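Local coordinates for protein acarbose Kinase Mak1 (Uncultured bacterium, PDB 6WB4) that probably phosphorylates the antidiabetic drug acarbose using ATP, as a carbohydrate kinase of the pfkB (ribokinase-like) family, at residues V60-L74 against G302-E314. Residues are numbered along the deposited sequence; the frame is centred on the assembly and turned at random.
Sequences VGHTGNGVALGVHAL and GTHTSFVDVETLE. With CA (calcium ion), chain J; AC1 (4,6-dideoxy-4-{[(1S,4R,5S,6S)-4,5,6-trihydroxy-3-(hydroxymethyl)cyclohex-2-en-1-yl]amino}-alpha-D-glucopyranose), chain D.
Phe307 lies against helix 65-73 of the ribokinase-like (pfkB) fold, where the loop 302-309 runs along the helix towards helix 310-318. In the apolar packing, one face of the Phe307 ring lies over the backbone of Leu69 and Gly70. Gly70, lacking a side chain, lets its CA come within 3.5 Å of Phe307 CD2, and Leu69 CB touches Phe307 CE1 at 3.6 Å. Ala73 is small enough for its CB to meet Phe307 CB, while Leu74 sends CD2 to Leu313 CD2 at 4.0 Å.

Polar contacts gather at the other end. His304 NE2 points to Val60 O in a hydrogen bond too short and bent to be certain. CG of His304 sits between the backbone N and carbonyl carbon (chi1 60°), turning the ring towards residues 60-65; there Asn65 ND2 stands over one face, the amide nearly perpendicular to the ring (88°). The same ND2 bonds weakly to Gly61 O.

His62 links this packing to the sugar site: its CD2 rests on Thr303, while NE2 is hydrogen-bonded to O4 of acarbose's AC1 unit (2.8 Å). Bound ATP also touches His62. Next along the chain, Thr63 O binds a calcium ion at 2.6 Å, which also binds two waters.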
loop_
_atom_site.group_PDB
_atom_site.type_symbol
_atom_site.label_atom_id
_atom_site.label_comp_id
_atom_site.label_asym_id
_atom_site.label_seq_id
_atom_site.Cartn_x
_atom_site.Cartn_y
_atom_site.Cartn_z
ATOM N N VAL B 60 1.644 -10.784 3.595
ATOM C CA VAL B 60 2.030 -10.778 4.997
ATOM C C VAL B 60 3.498 -10.415 5.066
ATOM O O VAL B 60 4.288 -10.888 4.259
ATOM C CB VAL B 60 1.783 -12.168 5.669
ATOM C CG1 VAL B 60 2.058 -12.131 7.167
ATOM C CG2 VAL B 60 0.387 -12.658 5.376
ATOM N N GLY B 61 3.866 -9.524 5.980
ATOM C CA GLY B 61 5.253 -9.108 6.067
ATOM C C GLY B 61 6.148 -10.254 6.512
ATOM O O GLY B 61 5.717 -11.404 6.552
ATOM N N HIS B 62 7.368 -9.952 6.933
ATOM C CA HIS B 62 8.286 -11.028 7.282
ATOM C C HIS B 62 8.733 -11.029 8.742
ATOM O O HIS B 62 9.430 -11.946 9.176
ATOM C CB HIS B 62 9.515 -10.970 6.366
ATOM C CG HIS B 62 10.391 -9.775 6.601
ATOM N ND1 HIS B 62 11.160 -9.628 7.735
ATOM C CD2 HIS B 62 10.618 -8.674 5.848
ATOM C CE1 HIS B 62 11.817 -8.482 7.675
ATOM N NE2 HIS B 62 11.506 -7.885 6.539
ATOM N N THR B 63 8.287 -10.042 9.506
ATOM C CA THR B 63 8.920 -9.720 10.772
ATOM C C THR B 63 8.767 -10.833 11.813
ATOM O O THR B 63 9.758 -11.257 12.452
ATOM C CB THR B 63 8.337 -8.403 11.316
ATOM O OG1 THR B 63 8.540 -7.372 10.345
ATOM C CG2 THR B 63 8.991 -8.009 12.631
ATOM N N GLY B 64 7.538 -11.288 12.015
ATOM C CA GLY B 64 7.331 -12.435 12.887
ATOM C C GLY B 64 7.215 -13.664 12.004
ATOM O O GLY B 64 7.680 -14.750 12.308
ATOM N N ASN B 65 6.639 -13.424 10.837
ATOM C CA ASN B 65 6.272 -14.454 9.894
ATOM C C ASN B 65 7.437 -15.219 9.269
ATOM O O ASN B 65 7.339 -16.416 9.015
ATOM C CB ASN B 65 5.421 -13.797 8.801
ATOM C CG ASN B 65 4.996 -14.766 7.737
ATOM O OD1 ASN B 65 4.282 -15.730 8.004
ATOM N ND2 ASN B 65 5.427 -14.510 6.509
ATOM N N GLY B 66 8.550 -14.544 9.040
ATOM C CA GLY B 66 9.687 -15.196 8.422
ATOM C C GLY B 66 10.233 -16.356 9.222
ATOM O O GLY B 66 10.463 -17.435 8.670
ATOM N N VAL B 67 10.419 -16.139 10.525
ATOM C CA VAL B 67 10.950 -17.166 11.417
ATOM C C VAL B 67 10.032 -18.387 11.493
ATOM O O VAL B 67 10.500 -19.526 11.376
ATOM C CB VAL B 67 11.186 -16.615 12.822
ATOM C CG1 VAL B 67 11.597 -17.736 13.760
ATOM C CG2 VAL B 67 12.257 -15.524 12.781
ATOM N N ALA B 68 8.731 -18.149 11.656
ATOM C CA ALA B 68 7.761 -19.243 11.711
ATOM C C ALA B 68 7.801 -20.096 10.442
ATOM O O ALA B 68 7.729 -21.330 10.506
ATOM C CB ALA B 68 6.356 -18.701 11.933
ATOM N N LEU B 69 7.916 -19.430 9.296
ATOM C CA LEU B 69 7.956 -20.100 8.000
ATOM C C LEU B 69 9.233 -20.920 7.823
ATOM O O LEU B 69 9.184 -22.066 7.369
ATOM C CB LEU B 69 7.850 -19.072 6.875
ATOM C CG LEU B 69 6.490 -18.578 6.390
ATOM C CD1 LEU B 69 6.702 -17.394 5.461
ATOM C CD2 LEU B 69 5.744 -19.704 5.648
ATOM N N GLY B 70 10.367 -20.327 8.190
ATOM C CA GLY B 70 11.647 -21.013 8.129
ATOM C C GLY B 70 11.657 -22.299 8.941
ATOM O O GLY B 70 12.110 -23.345 8.473
ATOM N N VAL B 71 11.149 -22.210 10.162
ATOM C CA VAL B 71 11.058 -23.352 11.056
ATOM C C VAL B 71 10.148 -24.445 10.495
ATOM O O VAL B 71 10.478 -25.640 10.526
ATOM C CB VAL B 71 10.539 -22.916 12.436
ATOM C CG1 VAL B 71 10.186 -24.131 13.273
ATOM C CG2 VAL B 71 11.586 -22.059 13.145
ATOM N N HIS B 72 8.992 -24.031 9.995
ATOM C CA HIS B 72 8.037 -24.976 9.434
ATOM C C HIS B 72 8.632 -25.661 8.196
ATOM O O HIS B 72 8.487 -26.872 8.006
ATOM C CB HIS B 72 6.738 -24.265 9.081
ATOM C CG HIS B 72 5.631 -25.192 8.692
ATOM N ND1 HIS B 72 5.491 -25.690 7.415
ATOM C CD2 HIS B 72 4.604 -25.704 9.410
ATOM C CE1 HIS B 72 4.426 -26.469 7.362
ATOM N NE2 HIS B 72 3.866 -26.491 8.559
ATOM N N ALA B 73 9.337 -24.878 7.388
ATOM C CA ALA B 73 9.941 -25.367 6.157
ATOM C C ALA B 73 10.930 -26.503 6.424
ATOM O O ALA B 73 11.134 -27.375 5.578
ATOM C CB ALA B 73 10.638 -24.210 5.416
ATOM N N LEU B 74 11.534 -26.477 7.609
ATOM C CA LEU B 74 12.498 -27.487 8.034
ATOM C C LEU B 74 11.824 -28.685 8.716
ATOM O O LEU B 74 12.479 -29.500 9.364
ATOM C CB LEU B 74 13.525 -26.855 8.974
ATOM C CG LEU B 74 14.516 -25.940 8.253
ATOM C CD1 LEU B 74 15.306 -25.101 9.230
ATOM C CD2 LEU B 74 15.457 -26.789 7.431
ATOM N N GLY B 302 12.299 -11.311 -3.153
ATOM C CA GLY B 302 11.280 -11.093 -2.136
ATOM C C GLY B 302 11.909 -11.226 -0.764
ATOM O O GLY B 302 13.096 -11.539 -0.661
ATOM N N THR B 303 11.133 -11.009 0.294
ATOM C CA THR B 303 11.701 -11.110 1.637
ATOM C C THR B 303 11.419 -12.446 2.318
ATOM O O THR B 303 12.263 -12.952 3.056
ATOM C CB THR B 303 11.197 -9.980 2.562
ATOM O OG1 THR B 303 9.768 -10.031 2.654
ATOM C CG2 THR B 303 11.634 -8.613 2.037
ATOM N N HIS B 304 10.238 -13.013 2.086
ATOM C CA HIS B 304 9.902 -14.322 2.650
ATOM C C HIS B 304 9.335 -15.254 1.584
ATOM O O HIS B 304 8.230 -15.780 1.724
ATOM C CB HIS B 304 8.917 -14.181 3.828
ATOM C CG HIS B 304 7.613 -13.534 3.469
ATOM N ND1 HIS B 304 6.505 -14.257 3.077
ATOM C CD2 HIS B 304 7.238 -12.234 3.449
ATOM C CE1 HIS B 304 5.507 -13.428 2.827
ATOM N NE2 HIS B 304 5.926 -12.195 3.043
ATOM N N THR B 305 10.100 -15.483 0.524
ATOM C CA THR B 305 9.590 -16.273 -0.593
ATOM C C THR B 305 9.879 -17.773 -0.512
ATOM O O THR B 305 9.021 -18.599 -0.830
ATOM C CB THR B 305 10.152 -15.754 -1.923
ATOM O OG1 THR B 305 10.010 -14.326 -1.972
ATOM C CG2 THR B 305 9.395 -16.369 -3.079
ATOM N N SER B 306 11.085 -18.124 -0.090
ATOM C CA SER B 306 11.505 -19.514 -0.124
ATOM C C SER B 306 12.479 -19.848 0.997
ATOM O O SER B 306 13.439 -19.117 1.225
ATOM C CB SER B 306 12.137 -19.836 -1.477
ATOM O OG SER B 306 12.537 -21.192 -1.530
ATOM N N PHE B 307 12.236 -20.955 1.690
ATOM C CA PHE B 307 13.100 -21.349 2.801
ATOM C C PHE B 307 13.689 -22.731 2.577
ATOM O O PHE B 307 13.016 -23.636 2.084
ATOM C CB PHE B 307 12.331 -21.298 4.121
ATOM C CG PHE B 307 11.822 -19.919 4.468
ATOM C CD1 PHE B 307 10.631 -19.442 3.931
ATOM C CD2 PHE B 307 12.549 -19.094 5.304
ATOM C CE1 PHE B 307 10.172 -18.178 4.231
ATOM C CE2 PHE B 307 12.093 -17.819 5.611
ATOM C CZ PHE B 307 10.901 -17.362 5.073
ATOM N N VAL B 308 14.965 -22.879 2.913
ATOM C CA VAL B 308 15.659 -24.146 2.721
ATOM C C VAL B 308 14.947 -25.262 3.494
ATOM O O VAL B 308 14.468 -25.042 4.608
ATOM C CB VAL B 308 17.132 -24.039 3.159
ATOM C CG1 VAL B 308 17.242 -23.899 4.689
ATOM C CG2 VAL B 308 17.920 -25.235 2.675
ATOM N N ASP B 309 14.834 -26.444 2.886
ATOM C CA ASP B 309 14.235 -27.594 3.565
ATOM C C ASP B 309 15.326 -28.471 4.177
ATOM O O ASP B 309 16.506 -28.164 4.025
ATOM C CB ASP B 309 13.335 -28.399 2.611
ATOM C CG ASP B 309 14.085 -29.004 1.419
ATOM O OD1 ASP B 309 15.331 -29.075 1.422
ATOM O OD2 ASP B 309 13.402 -29.437 0.465
ATOM N N VAL B 310 14.936 -29.548 4.865
ATOM C CA VAL B 310 15.895 -30.426 5.549
ATOM C C VAL B 310 16.933 -31.050 4.622
ATOM O O VAL B 310 18.134 -30.988 4.886
ATOM C CB VAL B 310 15.182 -31.585 6.291
ATOM C CG1 VAL B 310 16.184 -32.647 6.713
ATOM C CG2 VAL B 310 14.425 -31.068 7.485
ATOM N N GLU B 311 16.458 -31.680 3.555
ATOM C CA GLU B 311 17.319 -32.368 2.603
ATOM C C GLU B 311 18.429 -31.444 2.104
ATOM O O GLU B 311 19.586 -31.843 1.996
ATOM C CB GLU B 311 16.477 -32.883 1.435
ATOM C CG GLU B 311 17.192 -33.762 0.434
ATOM C CD GLU B 311 16.329 -34.043 -0.787
ATOM O OE1 GLU B 311 15.523 -33.160 -1.160
ATOM O OE2 GLU B 311 16.442 -35.144 -1.367
ATOM N N THR B 312 18.073 -30.196 1.823
ATOM C CA THR B 312 19.023 -29.245 1.248
ATOM C C THR B 312 19.972 -28.648 2.301
ATOM O O THR B 312 21.157 -28.428 2.026
ATOM C CB THR B 312 18.282 -28.122 0.508
ATOM O OG1 THR B 312 17.385 -28.697 -0.455
ATOM C CG2 THR B 312 19.272 -27.199 -0.189
ATOM N N LEU B 313 19.457 -28.379 3.500
ATOM C CA LEU B 313 20.299 -27.875 4.584
ATOM C C LEU B 313 21.432 -28.846 4.838
ATOM O O LEU B 313 22.600 -28.468 4.764
ATOM C CB LEU B 313 19.506 -27.693 5.873
ATOM C CG LEU B 313 20.284 -27.146 7.081
ATOM C CD1 LEU B 313 20.963 -25.823 6.760
ATOM C CD2 LEU B 313 19.384 -27.000 8.285
ATOM N N GLU B 314 21.068 -30.109 5.072
ATOM C CA GLU B 314 22.022 -31.184 5.344
ATOM C C GLU B 314 23.050 -31.343 4.232
ATOM O O GLU B 314 24.249 -31.426 4.498
ATOM C CB GLU B 314 21.283 -32.511 5.537
ATOM C CG GLU B 314 20.449 -32.598 6.804
ATOM C CD GLU B 314 19.807 -33.961 6.979
ATOM O OE1 GLU B 314 19.762 -34.734 5.992
ATOM O OE2 GLU B 314 19.348 -34.256 8.104
HETATM CA CA CA J . 11.451 -11.619 14.404
HETATM C C1 AC1 D . 12.812 -2.450 15.180
HETATM O O2 AC1 D . 14.338 -0.794 14.280
HETATM C C2 AC1 D . 13.751 -2.082 14.043
HETATM C C4A AC1 D . 11.856 -4.222 7.524
HETATM C C3 AC1 D . 13.046 -2.092 12.692
HETATM O O3 AC1 D . 14.055 -2.050 11.672
HETATM C C4 AC1 D . 12.163 -3.327 12.488
HETATM N N4A AC1 D . 11.166 -3.042 11.465
HETATM C C5 AC1 D . 11.446 -3.807 13.754
HETATM O O5 AC1 D . 12.278 -3.745 14.910
HETATM C C6 AC1 D . 10.999 -5.256 13.611
HETATM C C1B AC1 D . 11.554 -2.997 10.065
HETATM C C2B AC1 D . 10.334 -3.135 9.141
HETATM O O2B AC1 D . 9.136 -3.302 9.913
HETATM C C3B AC1 D . 10.467 -4.279 8.138
HETATM O O3B AC1 D . 9.448 -4.191 7.129
HETATM O O4 AC1 D . 11.983 -5.104 6.405
HETATM C C5B AC1 D . 12.745 -4.654 8.638
HETATM C C7B AC1 D . 12.632 -4.030 9.806
HETATM C C6B AC1 D . 13.722 -5.792 8.492
HETATM O O6B AC1 D . 13.591 -6.651 9.636
HETATM O O HOH W 1 12.159 -9.604 14.950
HETATM O O HOH W 2 13.613 -12.290 13.567
#